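Calreticulin, putative (Trypanosoma cruzi, PDB 5HCF) is probably a lectin-like chaperone that, as in other calreticulins, binds glycans and polypeptides through a globular domain of legume-lectin fold. Local coordinates at residues A[104-109]-A[202-207]; A[121-126]-A[130-135]; A[156-161]-A[173-178]. All coordinates share one frame; numbering follows the deposited sequence. Where two conformers were deposited one is given.

Contact 1 of 3, residues A[104-109]-A[202-207]; sequences KYWLMF and HKVPEP
W106, which with L107 forms a classic beta bulge opposite L90 on the neighbouring strand of the seven-stranded sheet in this legume-lectin fold, presents the face of its indole to V204. The tight part is a CH-pi contact: V204 CG1 sits 3.5 Å from the centroid of the W106 six-membered ring and only 7° off the ring normal, so the methyl rests nearly over its centre. CG1 is also 3.6 Å from W106 CD2 at the ring fusion. With chi1 of -64°, V204 CG1 stands anti to its own carbonyl carbon, which carries it over the indole rather than beside it. H202 O approaches the far end of the ring obliquely, 3.5 Å from W106 CZ2, but it is N64 ND2 that donates to this carbonyl oxygen. N64 OD1 in turn receives V204 N, so one side chain from a preceding loop holds the backbone on both sides of K203. No hydrogen bond joins 104-109 to 202-207, and the contact rests on apolar packing. Outward the fit is looser and exposed: K104 NZ and E206 OE2 carry opposite charges yet stay 6.6 Å apart, too far for a salt bridge. Between this open side and the buried indole lies the ring of P205, whose CD meets W106 CD1 obliquely at 3.4 Å.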
loop_
_atom_site.group_PDB
_atom_site.type_symbol
_atom_site.label_atom_id
_atom_site.label_comp_id
_atom_site.label_asym_id
_atom_site.label_seq_id
_atom_site.Cartn_x
_atom_site.Cartn_y
_atom_site.Cartn_z
ATOM N N LYS A 104 -9.915 3.493 -11.871
ATOM C CA LYS A 104 -9.496 2.104 -11.970
ATOM C C LYS A 104 -8.056 1.922 -11.506
ATOM O O LYS A 104 -7.134 2.542 -12.042
ATOM C CB LYS A 104 -9.640 1.592 -13.403
ATOM C CG LYS A 104 -8.960 0.247 -13.637
ATOM C CD LYS A 104 -9.268 -0.323 -15.013
ATOM C CE LYS A 104 -8.584 -1.673 -15.213
ATOM N NZ LYS A 104 -8.913 -2.293 -16.533
ATOM N N TYR A 105 -7.869 1.071 -10.502
ATOM C CA TYR A 105 -6.535 0.715 -10.041
ATOM C C TYR A 105 -6.283 -0.761 -10.316
ATOM O O TYR A 105 -7.217 -1.507 -10.602
ATOM C CB TYR A 105 -6.372 1.024 -8.548
ATOM C CG TYR A 105 -7.370 0.310 -7.663
ATOM C CD1 TYR A 105 -8.562 0.918 -7.301
ATOM C CD2 TYR A 105 -7.128 -0.979 -7.204
ATOM C CE1 TYR A 105 -9.481 0.268 -6.506
ATOM C CE2 TYR A 105 -8.044 -1.637 -6.408
ATOM C CZ TYR A 105 -9.217 -1.007 -6.062
ATOM O OH TYR A 105 -10.133 -1.654 -5.267
ATOM N N TRP A 106 -5.022 -1.173 -10.251
ATOM C CA TRP A 106 -4.684 -2.587 -10.302
ATOM C C TRP A 106 -4.526 -3.121 -8.887
ATOM O O TRP A 106 -4.942 -4.238 -8.587
ATOM C CB TRP A 106 -3.400 -2.836 -11.091
ATOM C CG TRP A 106 -2.927 -4.273 -11.009
ATOM C CD1 TRP A 106 -3.546 -5.373 -11.535
ATOM C CD2 TRP A 106 -1.741 -4.755 -10.359
ATOM N NE1 TRP A 106 -2.819 -6.507 -11.253
ATOM C CE2 TRP A 106 -1.707 -6.155 -10.535
ATOM C CE3 TRP A 106 -0.705 -4.140 -9.649
ATOM C CZ2 TRP A 106 -0.677 -6.951 -10.025
ATOM C CZ3 TRP A 106 0.318 -4.930 -9.144
ATOM C CH2 TRP A 106 0.324 -6.320 -9.333
ATOM N N LEU A 107 -3.893 -2.322 -8.031
ATOM C CA LEU A 107 -3.652 -2.718 -6.652
ATOM C C LEU A 107 -4.018 -1.627 -5.645
ATOM O O LEU A 107 -3.682 -0.456 -5.825
ATOM C CB LEU A 107 -2.181 -3.114 -6.466
ATOM C CG LEU A 107 -1.714 -3.539 -5.066
ATOM C CD1 LEU A 107 -2.238 -4.925 -4.687
ATOM C CD2 LEU A 107 -0.192 -3.484 -4.952
ATOM N N MET A 108 -4.727 -2.031 -4.597
ATOM C CA MET A 108 -4.948 -1.180 -3.435
ATOM C C MET A 108 -4.346 -1.879 -2.225
ATOM O O MET A 108 -4.785 -2.968 -1.842
ATOM C CB MET A 108 -6.434 -0.898 -3.224
ATOM C CG MET A 108 -6.742 -0.126 -1.951
ATOM S SD MET A 108 -8.451 0.454 -1.889
ATOM C CE MET A 108 -8.830 0.211 -0.152
ATOM N N PHE A 109 -3.338 -1.254 -1.629
ATOM C CA PHE A 109 -2.500 -1.927 -0.642
ATOM C C PHE A 109 -2.143 -1.030 0.543
ATOM O O PHE A 109 -1.608 0.063 0.362
ATOM C CB PHE A 109 -1.231 -2.431 -1.345
ATOM C CG PHE A 109 -0.218 -3.047 -0.426
ATOM C CD1 PHE A 109 -0.565 -4.075 0.429
ATOM C CD2 PHE A 109 1.097 -2.596 -0.431
ATOM C CE1 PHE A 109 0.374 -4.635 1.270
ATOM C CE2 PHE A 109 2.040 -3.151 0.404
ATOM C CZ PHE A 109 1.679 -4.174 1.256
ATOM N N HIS A 202 -0.694 -13.050 -11.557
ATOM C CA HIS A 202 0.251 -12.081 -11.005
ATOM C C HIS A 202 0.458 -10.866 -11.905
ATOM O O HIS A 202 0.780 -9.782 -11.425
ATOM C CB HIS A 202 1.601 -12.753 -10.763
ATOM C CG HIS A 202 2.441 -12.867 -11.995
ATOM N ND1 HIS A 202 3.337 -11.893 -12.379
ATOM C CD2 HIS A 202 2.502 -13.827 -12.949
ATOM C CE1 HIS A 202 3.926 -12.254 -13.504
ATOM N NE2 HIS A 202 3.436 -13.425 -13.870
ATOM N N LYS A 203 0.268 -11.055 -13.207
ATOM C CA LYS A 203 0.606 -10.031 -14.190
ATOM C C LYS A 203 -0.387 -8.886 -14.261
ATOM O O LYS A 203 -1.599 -9.086 -14.251
ATOM C CB LYS A 203 0.747 -10.679 -15.570
ATOM C CG LYS A 203 1.354 -9.794 -16.640
ATOM C CD LYS A 203 1.265 -10.493 -17.991
ATOM C CE LYS A 203 -0.157 -10.432 -18.550
ATOM N NZ LYS A 203 -0.496 -9.208 -19.321
ATOM N N VAL A 204 0.147 -7.675 -14.337
ATOM C CA VAL A 204 -0.679 -6.499 -14.532
ATOM C C VAL A 204 -1.325 -6.567 -15.908
ATOM O O VAL A 204 -0.648 -6.846 -16.897
ATOM C CB VAL A 204 0.146 -5.203 -14.392
ATOM C CG1 VAL A 204 0.688 -5.070 -12.974
ATOM C CG2 VAL A 204 1.278 -5.174 -15.408
ATOM N N PRO A 205 -2.645 -6.335 -15.973
ATOM C CA PRO A 205 -3.356 -6.403 -17.254
ATOM C C PRO A 205 -2.846 -5.333 -18.213
ATOM O O PRO A 205 -2.521 -5.634 -19.359
ATOM C CB PRO A 205 -4.816 -6.157 -16.867
ATOM C CG PRO A 205 -4.755 -5.418 -15.586
ATOM C CD PRO A 205 -3.517 -5.891 -14.873
ATOM N N GLU A 206 -2.773 -4.097 -17.734
ATOM C CA GLU A 206 -2.127 -3.024 -18.475
ATOM C C GLU A 206 -0.903 -2.568 -17.695
ATOM O O GLU A 206 -0.803 -2.832 -16.500
ATOM C CB GLU A 206 -3.085 -1.856 -18.727
ATOM C CG GLU A 206 -4.286 -2.208 -19.595
ATOM C CD GLU A 206 -3.887 -2.912 -20.889
ATOM O OE1 GLU A 206 -2.766 -2.670 -21.391
ATOM O OE2 GLU A 206 -4.699 -3.713 -21.403
ATOM N N PRO A 207 0.045 -1.905 -18.373
ATOM C CA PRO A 207 1.213 -1.384 -17.652
ATOM C C PRO A 207 0.817 -0.377 -16.573
ATOM O O PRO A 207 -0.152 0.365 -16.741
ATOM C CB PRO A 207 2.041 -0.719 -18.755
ATOM C CG PRO A 207 1.064 -0.408 -19.837
ATOM C CD PRO A 207 0.015 -1.477 -19.783
#

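Contact 2 of 3, residues A[121-126]-A[130-135]; sequences HIILHY and NREWSK
R131 pairs with L124 as an antiparallel hydrogen-bonded pair: R131 N donates a hydrogen bond to L124 O at 2.7 Å, and L124 N donates one to R131 O at 3.1 Å. Followed outward, the arginine side chain runs along the edge of the hairpin toward Y126 O. R131 CB and CG each lie 3.4 Å from L124 O, and the bend at chi2 (-69°) then turns the chain lengthwise. At its end NE and NH2 both point to one acceptor, Y126 O, with NH2 at 3.0 Å; both bonds are weak because the angles at hydrogen are near 126°, and the oxygen lies obliquely to the guanidinium. NH1 reaches beyond the hairpin to S177 O, so the head group bridges the end of this strand pair and the loop after helix 172-175. At H125 and N130, the next pair, the link is through side chains: H125 ND1 donates to N130 OD1 at 2.9 Å, the oxygen lying in the imidazole plane while the amide is turned 70° to the ring. At the other end, I122 CD1 lies over one face of W133, 3.4 Å from the six-membered ring centroid, and K135 O lies over the opposite face. Two antiparallel strands, 117-126 and 129-132, joined by a short turn make a beta hairpin, the second strand being the outermost of the seven-stranded sheet of the lectin sandwich.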
loop_
_atom_site.group_PDB
_atom_site.type_symbol
_atom_site.label_atom_id
_atom_site.label_comp_id
_atom_site.label_asym_id
_atom_site.label_seq_id
_atom_site.Cartn_x
_atom_site.Cartn_y
_atom_site.Cartn_z
ATOM N N HIS A 121 -5.328 -3.943 3.578
ATOM C CA HIS A 121 -5.926 -4.172 2.271
ATOM C C HIS A 121 -4.912 -4.734 1.304
ATOM O O HIS A 121 -3.816 -4.191 1.156
ATOM C CB HIS A 121 -6.486 -2.877 1.681
ATOM C CG HIS A 121 -7.748 -2.406 2.328
ATOM N ND1 HIS A 121 -8.908 -3.145 2.321
ATOM C CD2 HIS A 121 -8.034 -1.255 2.985
ATOM C CE1 HIS A 121 -9.856 -2.477 2.957
ATOM N NE2 HIS A 121 -9.351 -1.328 3.367
ATOM N N ILE A 122 -5.280 -5.827 0.648
ATOM C CA ILE A 122 -4.564 -6.262 -0.538
ATOM C C ILE A 122 -5.606 -6.569 -1.600
ATOM O O ILE A 122 -6.071 -7.704 -1.713
ATOM C CB ILE A 122 -3.685 -7.488 -0.287
ATOM C CG1 ILE A 122 -2.739 -7.239 0.887
ATOM C CG2 ILE A 122 -2.895 -7.822 -1.547
ATOM C CD1 ILE A 122 -1.819 -8.392 1.175
ATOM N N ILE A 123 -5.971 -5.547 -2.368
ATOM C CA ILE A 123 -7.065 -5.662 -3.325
ATOM C C ILE A 123 -6.534 -5.645 -4.753
ATOM O O ILE A 123 -5.873 -4.693 -5.177
ATOM C CB ILE A 123 -8.094 -4.527 -3.145
ATOM C CG1 ILE A 123 -8.623 -4.509 -1.709
ATOM C CG2 ILE A 123 -9.240 -4.676 -4.131
ATOM C CD1 ILE A 123 -9.714 -3.491 -1.469
ATOM N N LEU A 124 -6.823 -6.709 -5.491
ATOM C CA LEU A 124 -6.347 -6.838 -6.857
ATOM C C LEU A 124 -7.493 -6.691 -7.840
ATOM O O LEU A 124 -8.532 -7.337 -7.696
ATOM C CB LEU A 124 -5.658 -8.187 -7.062
ATOM C CG LEU A 124 -4.285 -8.388 -6.420
ATOM C CD1 LEU A 124 -3.931 -9.870 -6.390
ATOM C CD2 LEU A 124 -3.226 -7.589 -7.174
ATOM N N HIS A 125 -7.313 -5.836 -8.837
ATOM C CA HIS A 125 -8.291 -5.747 -9.899
ATOM C C HIS A 125 -7.993 -6.849 -10.899
ATOM O O HIS A 125 -6.931 -6.869 -11.518
ATOM C CB HIS A 125 -8.276 -4.387 -10.589
ATOM C CG HIS A 125 -9.314 -4.265 -11.657
ATOM N ND1 HIS A 125 -10.566 -3.733 -11.423
ATOM C CD2 HIS A 125 -9.309 -4.647 -12.957
ATOM C CE1 HIS A 125 -11.276 -3.775 -12.532
ATOM N NE2 HIS A 125 -10.536 -4.324 -13.482
ATOM N N TYR A 126 -8.922 -7.787 -11.022
ATOM C CA TYR A 126 -8.758 -8.910 -11.928
ATOM C C TYR A 126 -10.080 -9.252 -12.601
ATOM O O TYR A 126 -11.090 -9.474 -11.929
ATOM C CB TYR A 126 -8.211 -10.130 -11.181
ATOM C CG TYR A 126 -8.110 -11.369 -12.041
ATOM C CD1 TYR A 126 -7.080 -11.526 -12.957
ATOM C CD2 TYR A 126 -9.060 -12.375 -11.948
ATOM C CE1 TYR A 126 -6.994 -12.661 -13.753
ATOM C CE2 TYR A 126 -8.984 -13.507 -12.737
ATOM C CZ TYR A 126 -7.951 -13.645 -13.636
ATOM O OH TYR A 126 -7.882 -14.778 -14.409
ATOM N N ASN A 130 -12.753 -5.656 -8.539
ATOM C CA ASN A 130 -11.785 -5.532 -7.464
ATOM C C ASN A 130 -11.953 -6.710 -6.512
ATOM O O ASN A 130 -13.035 -6.923 -5.969
ATOM C CB ASN A 130 -11.965 -4.201 -6.730
ATOM C CG ASN A 130 -11.682 -3.006 -7.622
ATOM O OD1 ASN A 130 -10.939 -3.111 -8.600
ATOM N ND2 ASN A 130 -12.283 -1.865 -7.298
ATOM N N ARG A 131 -10.885 -7.478 -6.318
ATOM C CA ARG A 131 -10.953 -8.702 -5.520
ATOM C C ARG A 131 -10.300 -8.474 -4.172
ATOM O O ARG A 131 -9.097 -8.233 -4.095
ATOM C CB ARG A 131 -10.266 -9.869 -6.239
ATOM C CG ARG A 131 -10.645 -10.020 -7.699
ATOM C CD ARG A 131 -12.086 -10.460 -7.873
ATOM N NE ARG A 131 -12.503 -10.356 -9.269
ATOM C CZ ARG A 131 -13.213 -11.280 -9.910
ATOM N NH1 ARG A 131 -13.582 -12.390 -9.287
ATOM N NH2 ARG A 131 -13.547 -11.098 -11.181
ATOM N N GLU A 132 -11.097 -8.526 -3.112
ATOM C CA GLU A 132 -10.567 -8.347 -1.765
ATOM C C GLU A 132 -9.841 -9.598 -1.263
ATOM O O GLU A 132 -10.324 -10.720 -1.413
ATOM C CB GLU A 132 -11.689 -7.962 -0.796
ATOM C CG GLU A 132 -12.315 -6.603 -1.086
ATOM C CD GLU A 132 -13.333 -6.193 -0.040
ATOM O OE1 GLU A 132 -13.367 -4.995 0.319
ATOM O OE2 GLU A 132 -14.101 -7.065 0.420
ATOM N N TRP A 133 -8.674 -9.380 -0.668
ATOM C CA TRP A 133 -7.881 -10.434 -0.050
ATOM C C TRP A 133 -8.698 -11.210 0.988
ATOM O O TRP A 133 -9.307 -10.615 1.879
ATOM C CB TRP A 133 -6.641 -9.812 0.595
ATOM C CG TRP A 133 -5.595 -10.768 1.076
ATOM C CD1 TRP A 133 -5.352 -12.030 0.617
ATOM C CD2 TRP A 133 -4.622 -10.520 2.100
ATOM N NE1 TRP A 133 -4.294 -12.586 1.297
ATOM C CE2 TRP A 133 -3.827 -11.678 2.210
ATOM C CE3 TRP A 133 -4.349 -9.430 2.935
ATOM C CZ2 TRP A 133 -2.777 -11.778 3.121
ATOM C CZ3 TRP A 133 -3.307 -9.530 3.840
ATOM C CH2 TRP A 133 -2.534 -10.697 3.926
ATOM N N SER A 134 -8.717 -12.534 0.866
ATOM C CA SER A 134 -9.514 -13.366 1.761
ATOM C C SER A 134 -8.995 -13.363 3.203
ATOM O O SER A 134 -9.764 -13.585 4.131
ATOM C CB SER A 134 -9.576 -14.806 1.249
ATOM O OG SER A 134 -8.304 -15.427 1.306
ATOM N N LYS A 135 -7.701 -13.124 3.393
ATOM C CA LYS A 135 -7.121 -13.133 4.734
ATOM C C LYS A 135 -7.223 -11.764 5.392
ATOM O O LYS A 135 -7.050 -10.737 4.733
ATOM C CB LYS A 135 -5.659 -13.586 4.688
ATOM C CG LYS A 135 -5.480 -15.003 4.170
ATOM C CD LYS A 135 -4.139 -15.592 4.563
ATOM C CE LYS A 135 -4.138 -17.097 4.339
ATOM N NZ LYS A 135 -2.782 -17.694 4.471
#

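Contact 3 of 3, residues A[156-161]-A[173-178]; sequences NSYEFF and EEDWSL
Y158 receives two consecutive residues of 173-178, D175 at its hydroxyl edge and W176 over one face of its ring. The second segment enters as the end of the short helix 172-175, where E173 does not touch Y158 and forms a salt bridge through OE1 with R182. D175 follows and makes the polar contact: Y158 OH donates to D175 OD2 across a very short 2.5 Å. Carboxylate and phenol planes stand 89° apart, and OD2 arrives near the phenol plane, also 3.1 Å from Y158 CE1. The same hydroxyl accepts a hydrogen bond from W133 NE1, so this buried oxygen is held as both donor and acceptor. W176 is the first residue to leave helical backbone angles. Its CZ3 lies 3.4 Å from Y158 CE1, displaced toward the rim of the phenol. With centroids 4.8 Å apart and planes at 75°, the two form an edge-to-face stack in which the tryptophan supplies the edge. Y158 owes its place partly to chi1 of 77°, which sets CG between its backbone N and carbonyl carbon. The indole is fixed at its other end, where W176 NE1 donates to I122 O. Farther along, L178 packs against Y126. A T-shaped aromatic pair beside a tyrosine-carboxylate hydrogen bond thus ties strand 157-162 of the eight-stranded sheet to the helix and loop covering the hairpin, within a legume-lectin beta sandwich.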
loop_
_atom_site.group_PDB
_atom_site.type_symbol
_atom_site.label_atom_id
_atom_site.label_comp_id
_atom_site.label_asym_id
_atom_site.label_seq_id
_atom_site.Cartn_x
_atom_site.Cartn_y
_atom_site.Cartn_z
ATOM N N ASN A 156 2.757 -17.019 -9.476
ATOM C CA ASN A 156 1.457 -16.745 -8.868
ATOM C C ASN A 156 1.406 -16.955 -7.350
ATOM O O ASN A 156 0.323 -17.074 -6.776
ATOM C CB ASN A 156 0.377 -17.598 -9.537
ATOM C CG ASN A 156 0.154 -17.218 -10.984
ATOM O OD1 ASN A 156 0.182 -16.039 -11.342
ATOM N ND2 ASN A 156 -0.076 -18.214 -11.825
ATOM N N SER A 157 2.567 -17.011 -6.703
ATOM C CA SER A 157 2.615 -16.948 -5.242
ATOM C C SER A 157 2.764 -15.494 -4.798
ATOM O O SER A 157 2.966 -14.600 -5.623
ATOM C CB SER A 157 3.761 -17.795 -4.677
ATOM O OG SER A 157 5.014 -17.433 -5.226
ATOM N N TYR A 158 2.624 -15.253 -3.499
ATOM C CA TYR A 158 2.797 -13.916 -2.945
ATOM C C TYR A 158 3.301 -13.978 -1.506
ATOM O O TYR A 158 3.236 -15.022 -0.851
ATOM C CB TYR A 158 1.490 -13.132 -2.995
ATOM C CG TYR A 158 0.511 -13.530 -1.916
ATOM C CD1 TYR A 158 -0.260 -14.679 -2.042
ATOM C CD2 TYR A 158 0.368 -12.767 -0.763
ATOM C CE1 TYR A 158 -1.159 -15.050 -1.055
ATOM C CE2 TYR A 158 -0.523 -13.131 0.226
ATOM C CZ TYR A 158 -1.283 -14.274 0.075
ATOM O OH TYR A 158 -2.172 -14.642 1.059
ATOM N N GLU A 159 3.813 -12.858 -1.017
ATOM C CA GLU A 159 4.212 -12.773 0.373
ATOM C C GLU A 159 4.058 -11.347 0.883
ATOM O O GLU A 159 4.485 -10.393 0.231
ATOM C CB GLU A 159 5.651 -13.264 0.545
ATOM C CG GLU A 159 6.067 -13.477 1.997
ATOM C CD GLU A 159 7.330 -14.300 2.119
ATOM O OE1 GLU A 159 7.957 -14.584 1.075
ATOM O OE2 GLU A 159 7.693 -14.671 3.256
ATOM N N PHE A 160 3.454 -11.211 2.061
ATOM C CA PHE A 160 3.223 -9.903 2.661
ATOM C C PHE A 160 4.091 -9.708 3.902
ATOM O O PHE A 160 4.095 -10.541 4.809
ATOM C CB PHE A 160 1.746 -9.732 3.023
ATOM C CG PHE A 160 1.487 -8.600 3.971
ATOM C CD1 PHE A 160 1.776 -7.295 3.607
ATOM C CD2 PHE A 160 0.971 -8.839 5.235
ATOM C CE1 PHE A 160 1.548 -6.250 4.481
ATOM C CE2 PHE A 160 0.738 -7.796 6.113
ATOM C CZ PHE A 160 1.030 -6.501 5.736
ATOM N N PHE A 161 4.817 -8.597 3.941
ATOM C CA PHE A 161 5.697 -8.299 5.061
ATOM C C PHE A 161 5.211 -7.077 5.817
ATOM O O PHE A 161 4.872 -6.057 5.216
ATOM C CB PHE A 161 7.129 -8.068 4.572
ATOM C CG PHE A 161 7.719 -9.242 3.852
ATOM C CD1 PHE A 161 7.393 -9.496 2.528
ATOM C CD2 PHE A 161 8.609 -10.088 4.495
ATOM C CE1 PHE A 161 7.930 -10.578 1.865
ATOM C CE2 PHE A 161 9.155 -11.170 3.835
ATOM C CZ PHE A 161 8.815 -11.415 2.519
ATOM N N GLU A 173 -4.324 -17.724 -6.347
ATOM C CA GLU A 173 -5.516 -18.468 -6.732
ATOM C C GLU A 173 -6.312 -18.948 -5.518
ATOM O O GLU A 173 -7.539 -19.059 -5.571
ATOM C CB GLU A 173 -5.117 -19.657 -7.612
ATOM C CG GLU A 173 -6.279 -20.417 -8.210
ATOM C CD GLU A 173 -5.819 -21.570 -9.078
ATOM O OE1 GLU A 173 -6.545 -22.585 -9.158
ATOM O OE2 GLU A 173 -4.726 -21.464 -9.675
ATOM N N GLU A 174 -5.606 -19.232 -4.428
ATOM C CA GLU A 174 -6.225 -19.782 -3.229
ATOM C C GLU A 174 -6.677 -18.713 -2.221
ATOM O O GLU A 174 -7.696 -18.881 -1.553
ATOM C CB GLU A 174 -5.254 -20.764 -2.565
ATOM C CG GLU A 174 -4.871 -21.959 -3.458
ATOM C CD GLU A 174 -3.855 -22.894 -2.811
ATOM O OE1 GLU A 174 -3.140 -22.463 -1.884
ATOM O OE2 GLU A 174 -3.768 -24.064 -3.228
ATOM N N ASP A 175 -5.934 -17.615 -2.112
ATOM C CA ASP A 175 -6.240 -16.597 -1.100
ATOM C C ASP A 175 -7.050 -15.410 -1.631
ATOM O O ASP A 175 -7.339 -14.472 -0.884
ATOM C CB ASP A 175 -4.951 -16.082 -0.460
ATOM C CG ASP A 175 -4.149 -17.183 0.193
ATOM O OD1 ASP A 175 -4.691 -18.290 0.368
ATOM O OD2 ASP A 175 -2.974 -16.946 0.532
ATOM N N TRP A 176 -7.387 -15.444 -2.922
ATOM C CA TRP A 176 -8.364 -14.528 -3.509
ATOM C C TRP A 176 -9.408 -15.344 -4.260
ATOM O O TRP A 176 -9.174 -16.509 -4.566
ATOM C CB TRP A 176 -7.704 -13.536 -4.473
ATOM C CG TRP A 176 -6.972 -12.403 -3.834
ATOM C CD1 TRP A 176 -7.421 -11.125 -3.682
ATOM C CD2 TRP A 176 -5.647 -12.430 -3.289
ATOM N NE1 TRP A 176 -6.466 -10.357 -3.063
ATOM C CE2 TRP A 176 -5.367 -11.136 -2.811
ATOM C CE3 TRP A 176 -4.675 -13.423 -3.150
ATOM C CZ2 TRP A 176 -4.155 -10.808 -2.206
ATOM C CZ3 TRP A 176 -3.469 -13.094 -2.549
ATOM C CH2 TRP A 176 -3.222 -11.799 -2.085
ATOM N N SER A 177 -10.546 -14.732 -4.574
ATOM C CA SER A 177 -11.524 -15.359 -5.463
ATOM C C SER A 177 -11.333 -14.832 -6.880
ATOM O O SER A 177 -12.024 -13.909 -7.312
ATOM C CB SER A 177 -12.958 -15.108 -4.992
ATOM O OG SER A 177 -13.143 -15.570 -3.667
ATOM N N LEU A 178 -10.376 -15.420 -7.592
ATOM C CA LEU A 178 -10.032 -14.971 -8.934
ATOM C C LEU A 178 -10.614 -15.878 -9.998
ATOM O O LEU A 178 -11.172 -15.402 -10.986
ATOM C CB LEU A 178 -8.514 -14.889 -9.101
ATOM C CG LEU A 178 -7.800 -14.002 -8.084
ATOM C CD1 LEU A 178 -6.285 -14.035 -8.272
ATOM C CD2 LEU A 178 -8.336 -12.579 -8.182
#

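Contacts 1 and 2 share the seven-stranded sheet, their centres about 11 Å apart, and strands 107-114 and 117-126 join them directly: M108 O lies 2.9 Å from I123 N, a probable hydrogen bond. Contacts 2 and 3 are closer, with centres about 9 Å apart; W133 stacks on W176, its CD1 3.3 Å from W176 CZ2, and S134 OG probably bonds D175 O at 2.6 Å. Contact 3, about 14 Å from contact 1 between centres, reaches it through a probable hydrogen bond from H202 N to N156 OD1 (3.1 Å). The two sheets are joined where the contacts meet, by F109 packing on F160 and by Y158 and W176 with W133.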